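Local coordinates for protein galactose-1-phosphate uridylyltransferase (Pyrobaculum aerophilum str. IM2, PDB 6K9Z) that probably transfers uridylyl groups between UDP-glucose and hexose 1-phosphates such as galactose 1-phosphate, as a zinc-containing enzyme, at residues 10-15 with 146-151; 234-239 with 303-308; 243-248 with 271-276. The protein carries 1 engineered substitution. One frame throughout, in Å; residues are numbered along the deposited sequence.

Interaction 1 (10-15 with 146-151)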
loop_
_atom_site.group_PDB
_atom_site.type_symbol
_atom_site.label_atom_id
_atom_site.label_comp_id
_atom_site.label_asym_id
_atom_site.label_seq_id
_atom_site.Cartn_x
_atom_site.Cartn_y
_atom_site.Cartn_z
ATOM N N GLY A 10 9.431 -10.612 0.889
ATOM C CA GLY A 10 10.492 -9.971 1.699
ATOM C C GLY A 10 9.958 -8.827 2.527
ATOM O O GLY A 10 10.751 -8.073 3.158
ATOM N N GLU A 11 8.648 -8.594 2.554
ATOM C CA GLU A 11 8.167 -7.500 3.400
ATOM C C GLU A 11 8.287 -7.900 4.866
ATOM O O GLU A 11 8.150 -9.073 5.205
ATOM C CB GLU A 11 6.734 -7.142 3.034
ATOM C CG GLU A 11 6.675 -6.563 1.644
ATOM C CD GLU A 11 5.274 -6.560 1.047
ATOM O OE1 GLU A 11 4.606 -7.590 1.152
ATOM O OE2 GLU A 11 4.917 -5.553 0.437
ATOM N N TYR A 12 8.432 -6.896 5.723
ATOM C CA TYR A 12 8.508 -7.082 7.179
ATOM C C TYR A 12 7.210 -6.697 7.822
ATOM O O TYR A 12 6.601 -5.697 7.473
ATOM C CB TYR A 12 9.642 -6.236 7.773
ATOM C CG TYR A 12 10.988 -6.642 7.250
ATOM C CD1 TYR A 12 11.596 -7.859 7.557
ATOM C CD2 TYR A 12 11.633 -5.798 6.392
ATOM C CE1 TYR A 12 12.811 -8.218 7.007
ATOM C CE2 TYR A 12 12.880 -6.099 5.887
ATOM C CZ TYR A 12 13.450 -7.322 6.168
ATOM O OH TYR A 12 14.647 -7.464 5.574
ATOM N N ILE A 13 6.823 -7.456 8.847
ATOM C CA ILE A 13 5.677 -7.099 9.702
ATOM C C ILE A 13 6.209 -6.907 11.130
ATOM O O ILE A 13 6.762 -7.870 11.716
ATOM C CB ILE A 13 4.558 -8.157 9.626
ATOM C CG1 ILE A 13 4.241 -8.508 8.157
ATOM C CG2 ILE A 13 3.318 -7.691 10.364
ATOM C CD1 ILE A 13 5.059 -9.654 7.590
ATOM N N LEU A 14 5.893 -5.752 11.706
ATOM C CA LEU A 14 6.224 -5.427 13.118
ATOM C C LEU A 14 5.056 -5.910 13.954
ATOM O O LEU A 14 3.984 -5.253 14.005
ATOM C CB LEU A 14 6.524 -3.924 13.278
ATOM C CG LEU A 14 7.363 -3.265 12.186
ATOM C CD1 LEU A 14 7.499 -1.755 12.401
ATOM C CD2 LEU A 14 8.729 -3.886 12.016
ATOM N N VAL A 15 5.192 -7.107 14.538
ATOM C CA VAL A 15 4.098 -7.734 15.330
ATOM C C VAL A 15 4.297 -7.298 16.794
ATOM O O VAL A 15 5.329 -7.699 17.343
ATOM C CB VAL A 15 4.128 -9.267 15.157
ATOM C CG1 VAL A 15 3.022 -9.922 15.961
ATOM C CG2 VAL A 15 4.009 -9.656 13.696
ATOM N N LEU A 146 15.155 1.409 12.769
ATOM C CA LEU A 146 14.871 -0.005 12.498
ATOM C C LEU A 146 16.137 -0.825 12.307
ATOM O O LEU A 146 17.144 -0.331 11.783
ATOM C CB LEU A 146 14.040 -0.086 11.223
ATOM C CG LEU A 146 12.689 0.634 11.247
ATOM C CD1 LEU A 146 12.239 0.873 9.819
ATOM C CD2 LEU A 146 11.706 -0.170 12.053
ATOM N N PRO A 147 16.033 -2.140 12.559
ATOM C CA PRO A 147 17.125 -3.065 12.297
ATOM C C PRO A 147 17.166 -3.596 10.857
ATOM O O PRO A 147 18.038 -4.417 10.603
ATOM C CB PRO A 147 16.815 -4.213 13.277
ATOM C CG PRO A 147 15.304 -4.249 13.282
ATOM C CD PRO A 147 14.865 -2.812 13.157
ATOM N N VAL A 148 16.212 -3.181 10.012
ATOM C CA VAL A 148 16.011 -3.642 8.615
ATOM C C VAL A 148 15.810 -2.395 7.781
ATOM O O VAL A 148 15.375 -1.338 8.312
ATOM C CB VAL A 148 14.799 -4.589 8.474
ATOM C CG1 VAL A 148 15.047 -5.947 9.081
ATOM C CG2 VAL A 148 13.561 -3.966 9.036
ATOM N N VAL A 149 16.082 -2.507 6.504
ATOM C CA VAL A 149 15.763 -1.445 5.526
ATOM C C VAL A 149 14.318 -1.638 5.096
ATOM O O VAL A 149 13.888 -2.743 4.738
ATOM C CB VAL A 149 16.704 -1.483 4.320
ATOM C CG1 VAL A 149 16.314 -0.458 3.282
ATOM C CG2 VAL A 149 18.145 -1.311 4.749
ATOM N N PRO A 150 13.502 -0.598 5.165
ATOM C CA PRO A 150 12.128 -0.734 4.676
ATOM C C PRO A 150 12.040 -1.264 3.243
ATOM O O PRO A 150 12.800 -0.809 2.367
ATOM C CB PRO A 150 11.637 0.696 4.735
ATOM C CG PRO A 150 12.427 1.337 5.860
ATOM C CD PRO A 150 13.814 0.730 5.718
ATOM N N PRO A 151 11.163 -2.265 2.955
ATOM C CA PRO A 151 11.157 -2.906 1.639
ATOM C C PRO A 151 11.033 -1.946 0.447
ATOM O O PRO A 151 11.718 -2.186 -0.547
ATOM C CB PRO A 151 9.995 -3.914 1.705
ATOM C CG PRO A 151 10.013 -4.303 3.177
ATOM C CD PRO A 151 10.306 -3.004 3.911
#
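Tyr12 and Val148 reach toward each other tip to tip, with both methyls of the valine meeting the phenol ring. CG1 of Val148 sits over one face, 3.8 Å from the centroid of the Tyr12 ring and 21° off its normal, a CH-pi contact displaced toward the CZ rim. Val148 CB comes within 3.6 Å of Tyr12 CE2 over the same face, and CG2 lies near CD2. Above the opposite face stands Gly10 O, over the ring centre, so the ring is held between its own segment's carbonyl and the valine. The CB of Tyr12 already points toward residues 146-151, and chi1 of -63° sets CG anti to the carbonyl carbon, beside the backbone N. This joins strand 12-15, at the margin of a small antiparallel sheet, to the linker between strand 140-146 of the half-barrel and helix 151-167; a strand of the second subunit pairs parallel with 12-15 and carries the sheet across the dimer interface. Val149 O approaches the ring edge near its plane, 3.7 Å from Tyr12 CE2. An alanine in place of Tyr12 would probably leave the Val148 methyls without their aromatic cover and open a gap beside Pro151. The proline, just after the N-cap residue Pro150, rests its CG 3.7 Å from Glu11 CA and crosses the tyrosine obliquely. Glu11 OE1 turns to Thr9 OG1 and to a salt bridge with Arg152 of the second subunit.

Interaction 2 (234-239 with 303-308)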
loop_
_atom_site.group_PDB
_atom_site.type_symbol
_atom_site.label_atom_id
_atom_site.label_comp_id
_atom_site.label_asym_id
_atom_site.label_seq_id
_atom_site.Cartn_x
_atom_site.Cartn_y
_atom_site.Cartn_z
ATOM N N LEU A 234 3.184 21.952 0.828
ATOM C CA LEU A 234 2.032 21.471 1.638
ATOM C C LEU A 234 0.949 22.554 1.632
ATOM O O LEU A 234 -0.238 22.230 1.620
ATOM C CB LEU A 234 2.529 21.071 3.018
ATOM C CG LEU A 234 3.398 19.818 3.021
ATOM C CD1 LEU A 234 3.970 19.577 4.409
ATOM C CD2 LEU A 234 2.630 18.598 2.518
ATOM N N CYS A 235 1.322 23.824 1.607
ATOM C CA CYS A 235 0.366 24.945 1.490
ATOM C C CYS A 235 -0.449 24.773 0.200
ATOM O O CYS A 235 -1.683 24.883 0.229
ATOM C CB CYS A 235 1.088 26.280 1.563
ATOM S SG CYS A 235 0.037 27.713 1.233
ATOM N N ALA A 236 0.210 24.437 -0.905
ATOM C CA ALA A 236 -0.469 24.259 -2.200
ATOM C C ALA A 236 -1.478 23.102 -2.101
ATOM O O ALA A 236 -2.592 23.242 -2.605
ATOM C CB ALA A 236 0.528 23.988 -3.274
ATOM N N LEU A 237 -1.112 22.015 -1.437
ATOM C CA LEU A 237 -1.988 20.817 -1.348
ATOM C C LEU A 237 -3.204 21.207 -0.531
ATOM O O LEU A 237 -4.284 20.714 -0.881
ATOM C CB LEU A 237 -1.260 19.609 -0.743
ATOM C CG LEU A 237 -0.198 19.031 -1.667
ATOM C CD1 LEU A 237 0.460 17.791 -1.073
ATOM C CD2 LEU A 237 -0.791 18.677 -3.014
ATOM N N LYS A 238 -3.029 22.077 0.469
ATOM C CA LYS A 238 -4.090 22.449 1.429
ATOM C C LYS A 238 -5.218 23.126 0.669
ATOM O O LYS A 238 -6.375 23.051 1.135
ATOM C CB LYS A 238 -3.527 23.346 2.526
ATOM C CG LYS A 238 -4.147 23.190 3.896
ATOM C CD LYS A 238 -3.468 24.053 4.942
ATOM C CE LYS A 238 -4.127 23.959 6.300
ATOM N NZ LYS A 238 -4.297 25.284 6.926
ATOM N N GLN A 239 -4.918 23.815 -0.442
ATOM C CA GLN A 239 -5.995 24.534 -1.182
ATOM C C GLN A 239 -6.239 24.018 -2.609
ATOM O O GLN A 239 -7.289 24.379 -3.166
ATOM C CB GLN A 239 -5.704 26.034 -1.283
ATOM C CG GLN A 239 -4.531 26.519 -0.446
ATOM C CD GLN A 239 -4.034 27.859 -0.932
ATOM O OE1 GLN A 239 -4.812 28.753 -1.258
ATOM N NE2 GLN A 239 -2.722 28.004 -0.991
ATOM N N ALA A 303 0.241 20.927 -13.160
ATOM C CA ALA A 303 -0.190 22.284 -13.586
ATOM C C ALA A 303 -1.139 22.845 -12.519
ATOM O O ALA A 303 -1.052 24.061 -12.160
ATOM C CB ALA A 303 -0.857 22.239 -14.951
ATOM N N ARG A 304 -2.058 22.004 -12.037
ATOM C CA ARG A 304 -3.076 22.433 -11.030
ATOM C C ARG A 304 -2.422 22.748 -9.685
ATOM O O ARG A 304 -2.742 23.785 -9.044
ATOM C CB ARG A 304 -4.139 21.358 -10.811
ATOM C CG ARG A 304 -5.129 21.269 -11.948
ATOM C CD ARG A 304 -6.063 20.104 -11.672
ATOM N NE ARG A 304 -6.962 20.242 -10.500
ATOM C CZ ARG A 304 -6.864 19.575 -9.316
ATOM N NH1 ARG A 304 -5.876 18.709 -9.085
ATOM N NH2 ARG A 304 -7.787 19.802 -8.372
ATOM N N ILE A 305 -1.488 21.900 -9.255
ATOM C CA ILE A 305 -0.749 22.139 -7.979
ATOM C C ILE A 305 0.018 23.449 -8.127
ATOM O O ILE A 305 -0.038 24.277 -7.212
ATOM C CB ILE A 305 0.174 20.958 -7.628
ATOM C CG1 ILE A 305 -0.643 19.700 -7.344
ATOM C CG2 ILE A 305 1.112 21.297 -6.481
ATOM C CD1 ILE A 305 0.187 18.505 -7.082
ATOM N N LYS A 306 0.729 23.600 -9.231
ATOM C CA LYS A 306 1.577 24.801 -9.448
ATOM C C LYS A 306 0.704 26.055 -9.404
ATOM O O LYS A 306 1.146 27.071 -8.755
ATOM C CB LYS A 306 2.407 24.688 -10.722
ATOM C CG LYS A 306 3.444 25.800 -10.918
ATOM C CD LYS A 306 4.065 25.620 -12.264
ATOM C CE LYS A 306 5.527 25.941 -12.282
ATOM N NZ LYS A 306 5.677 27.407 -12.317
ATOM N N ALA A 307 -0.472 26.044 -10.026
ATOM C CA ALA A 307 -1.366 27.227 -10.068
ATOM C C ALA A 307 -1.759 27.548 -8.621
ATOM O O ALA A 307 -1.727 28.764 -8.229
ATOM C CB ALA A 307 -2.570 26.982 -10.959
ATOM N N ALA A 308 -2.148 26.523 -7.843
ATOM C CA ALA A 308 -2.596 26.716 -6.444
ATOM C C ALA A 308 -1.435 27.273 -5.619
ATOM O O ALA A 308 -1.655 28.120 -4.715
ATOM C CB ALA A 308 -3.109 25.429 -5.822
#
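Ala236 and Ala308 mark where helices 234-239 and 303-308 come nearest: their axes pass 8.6 Å apart at 103°, almost perpendicular, with the two CA atoms separated by 5.3 Å. Small side chains permit this approach. The methyl of Ala308 faces the other backbone, its CB 3.9 Å from Ala236 O, while Ala236 CB returns the contact at 4.0 Å from Ile305 O. Each alanine thus packs against a carbonyl of the opposite helix. Ile305 broadens the contact with two branches. Its CG2, anti to the backbone N, lies near Ala236 CB, and its CD1 meets Leu237 CD2 at 4.2 Å. Leu237 starts away from the partner helix; it is the far end of the leucine that comes round to the isoleucine. Both then pack on His202, and Leu237 also on Ile269, under the helices. At the other margin Gln239 swings its amide beside the last turn, NE2 standing 3.9 Å from Ala308 O, which makes it a loose polar neighbour of that carbonyl. Cys235 is bonded through SG to Cys312, a disulfide that ties helix 220-240 covalently to the chain just beyond helix 298-309. The arrangement is near-orthogonal helix packing in the C-terminal, HIT-clan half of the fold, where both helices lie against strand 202-208 of the half-barrel sheet and Arg304 NH1 fastens helix 298-309 to it by a hydrogen bond to His202.

Interaction 3 (243-248 with 271-276)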
loop_
_atom_site.group_PDB
_atom_site.type_symbol
_atom_site.label_atom_id
_atom_site.label_comp_id
_atom_site.label_asym_id
_atom_site.label_seq_id
_atom_site.Cartn_x
_atom_site.Cartn_y
_atom_site.Cartn_z
ATOM N N ILE A 243 -10.454 22.488 0.111
ATOM C CA ILE A 243 -10.433 22.181 1.574
ATOM C C ILE A 243 -9.106 21.496 1.875
ATOM O O ILE A 243 -8.577 20.823 0.993
ATOM C CB ILE A 243 -11.618 21.283 1.982
ATOM C CG1 ILE A 243 -11.678 20.002 1.136
ATOM C CG2 ILE A 243 -12.947 22.054 1.954
ATOM C CD1 ILE A 243 -12.946 19.197 1.296
ATOM N N PRO A 244 -8.586 21.528 3.120
ATOM C CA PRO A 244 -7.363 20.797 3.442
ATOM C C PRO A 244 -7.493 19.339 3.006
ATOM O O PRO A 244 -8.545 18.752 3.090
ATOM C CB PRO A 244 -7.208 20.913 4.953
ATOM C CG PRO A 244 -8.021 22.168 5.257
ATOM C CD PRO A 244 -9.213 22.076 4.329
ATOM N N MET A 245 -6.383 18.819 2.499
ATOM C CA MET A 245 -6.259 17.456 1.945
ATOM C C MET A 245 -5.477 16.596 2.937
ATOM O O MET A 245 -4.384 16.969 3.388
ATOM C CB MET A 245 -5.452 17.531 0.646
ATOM C CG MET A 245 -5.492 16.309 -0.100
ATOM S SD MET A 245 -4.493 16.351 -1.569
ATOM C CE MET A 245 -5.239 17.675 -2.515
ATOM N N PRO A 246 -5.969 15.395 3.257
ATOM C CA PRO A 246 -5.153 14.448 4.006
ATOM C C PRO A 246 -3.969 14.060 3.132
ATOM O O PRO A 246 -4.063 13.930 1.879
ATOM C CB PRO A 246 -6.081 13.262 4.285
ATOM C CG PRO A 246 -7.159 13.399 3.211
ATOM C CD PRO A 246 -7.289 14.872 2.899
ATOM N N TYR A 247 -2.837 13.814 3.775
ATOM C CA TYR A 247 -1.648 13.393 3.010
ATOM C C TYR A 247 -0.731 12.552 3.896
ATOM O O TYR A 247 -0.846 12.549 5.165
ATOM C CB TYR A 247 -0.870 14.589 2.453
ATOM C CG TYR A 247 -0.225 15.457 3.498
ATOM C CD1 TYR A 247 1.006 15.118 4.013
ATOM C CD2 TYR A 247 -0.850 16.586 3.975
ATOM C CE1 TYR A 247 1.620 15.869 4.998
ATOM C CE2 TYR A 247 -0.252 17.359 4.963
ATOM C CZ TYR A 247 0.965 16.978 5.487
ATOM O OH TYR A 247 1.555 17.684 6.491
ATOM N N ILE A 248 0.190 11.905 3.187
ATOM C CA ILE A 248 1.274 11.077 3.736
ATOM C C ILE A 248 2.559 11.718 3.251
ATOM O O ILE A 248 2.642 12.059 2.075
ATOM C CB ILE A 248 1.143 9.649 3.244
ATOM C CG1 ILE A 248 -0.114 9.019 3.852
ATOM C CG2 ILE A 248 2.405 8.877 3.515
ATOM C CD1 ILE A 248 -0.793 8.047 2.952
ATOM N N GLY A 271 -0.781 13.256 -1.512
ATOM C CA GLY A 271 -2.071 13.899 -1.229
ATOM C C GLY A 271 -3.189 13.001 -1.653
ATOM O O GLY A 271 -3.167 12.522 -2.832
ATOM N N MET A 272 -4.136 12.741 -0.753
ATOM C CA MET A 272 -5.015 11.557 -0.928
ATOM C C MET A 272 -6.405 11.970 -1.422
ATOM O O MET A 272 -7.266 11.113 -1.500
ATOM C CB MET A 272 -5.073 10.697 0.336
ATOM C CG MET A 272 -3.711 10.130 0.722
ATOM S SD MET A 272 -3.094 9.048 -0.624
ATOM C CE MET A 272 -4.074 7.598 -0.290
ATOM N N TYR A 273 -6.633 13.222 -1.825
ATOM C CA TYR A 273 -7.898 13.604 -2.511
ATOM C C TYR A 273 -7.674 13.541 -4.023
ATOM O O TYR A 273 -6.684 14.056 -4.496
ATOM C CB TYR A 273 -8.380 14.996 -2.126
ATOM C CG TYR A 273 -9.058 15.144 -0.784
ATOM C CD1 TYR A 273 -9.506 14.059 -0.050
ATOM C CD2 TYR A 273 -9.356 16.399 -0.297
ATOM C CE1 TYR A 273 -10.172 14.226 1.162
ATOM C CE2 TYR A 273 -10.019 16.592 0.904
ATOM C CZ TYR A 273 -10.424 15.505 1.641
ATOM O OH TYR A 273 -11.092 15.667 2.814
ATOM N N ARG A 274 -8.722 13.021 -4.759
ATOM C CA ARG A 274 -8.709 13.149 -6.235
ATOM C C ARG A 274 -8.889 14.650 -6.554
ATOM O O ARG A 274 -9.308 15.452 -5.683
ATOM C CB ARG A 274 -9.796 12.286 -6.902
ATOM C CG ARG A 274 -9.581 10.783 -6.766
ATOM C CD ARG A 274 -10.715 9.981 -7.404
ATOM N NE ARG A 274 -10.456 8.541 -7.272
ATOM C CZ ARG A 274 -10.722 7.774 -6.206
ATOM N NH1 ARG A 274 -11.243 8.292 -5.102
ATOM N NH2 ARG A 274 -10.442 6.474 -6.249
ATOM N N PRO A 275 -8.741 15.180 -7.744
ATOM C CA PRO A 275 -9.043 16.560 -8.128
ATOM C C PRO A 275 -10.490 16.974 -7.815
ATOM O O PRO A 275 -10.702 18.136 -7.529
ATOM C CB PRO A 275 -8.722 16.575 -9.632
ATOM C CG PRO A 275 -7.608 15.586 -9.761
ATOM C CD PRO A 275 -8.040 14.456 -8.832
ATOM N N ASP A 276 -11.415 16.009 -7.798
ATOM C CA ASP A 276 -12.845 16.225 -7.456
ATOM C C ASP A 276 -13.085 16.235 -5.934
ATOM O O ASP A 276 -14.247 16.289 -5.573
ATOM C CB ASP A 276 -13.732 15.201 -8.165
ATOM C CG ASP A 276 -13.496 13.761 -7.761
ATOM O OD1 ASP A 276 -12.786 13.542 -6.774
ATOM O OD2 ASP A 276 -14.042 12.869 -8.435
#
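Pro246 lies across the ring of Tyr273 at about a right angle, its CD 3.5 Å from the ring centroid and 17° off the normal, a proline CH-pi contact that leans toward CE1 and CZ. The pair stands at the end of the antiparallel strands 247-252 and 266-271, neighbours in the nine-stranded sheet of the half-barrel, where the chain enters one strand and leaves the other. Met245 packs alongside the base of the same tyrosine, the two side chains running past each other in opposite directions, with CG of Met245 3.8 Å from Tyr273 CB. CG stands anti to the backbone N (chi1 -169°), and the following SD lies 3.5 Å from Gly271 CA; a side chain on the glycine would clash with the sulfur. Gly271 opposes Tyr247 as a non-hydrogen-bonded antiparallel pair, and Tyr247 CB rests against Gly271 CA. Farther along, Ile248 CD1 touches Met272 CG at 4.2 Å. At the outer end of the ring Ile243 crosses Tyr273 at about a right angle, its CG1 3.8 Å from Tyr273 CE2, at the edge and near the ring plane. Pro244 O approaches the same CE2 obliquely. Tyr273 OH hydrogen-bonds Glu131 OE1, and Tyr247 OH bonds Asp90 OD1, so both phenols find their partners beyond the two segments. Tyr273 N is buried under Met245 without a hydrogen-bond partner. The backbone link between the segments is Met272 N to Pro246 O, 2.9 Å long, with an N-H...O angle of 157° and the donor nearly on the carbonyl axis.

Overall arrangement
Interactions 2 and 3 share the C-terminal half and touch: Met245 CE packs on Leu237 O, and Leu234 CD1 on Tyr247 OH. Helix 220-240 of interaction 2 is followed, after a short loop, by strand 247-252 of interaction 3. Interaction 3 is nested in the loop that interaction 2 closes. Interaction 1 lies in the N-terminal half, its centre about 33 Å from that of interaction 2, on the opposite side of the chain's centre. Interactions 2 and 3 are buried, whereas interaction 1 is only partly so and adjoins the second subunit. Aromatic rings facing valine or proline carry interactions 1 and 3, the latter adding a backbone bond; interaction 2 relies on alanines and aliphatic branches.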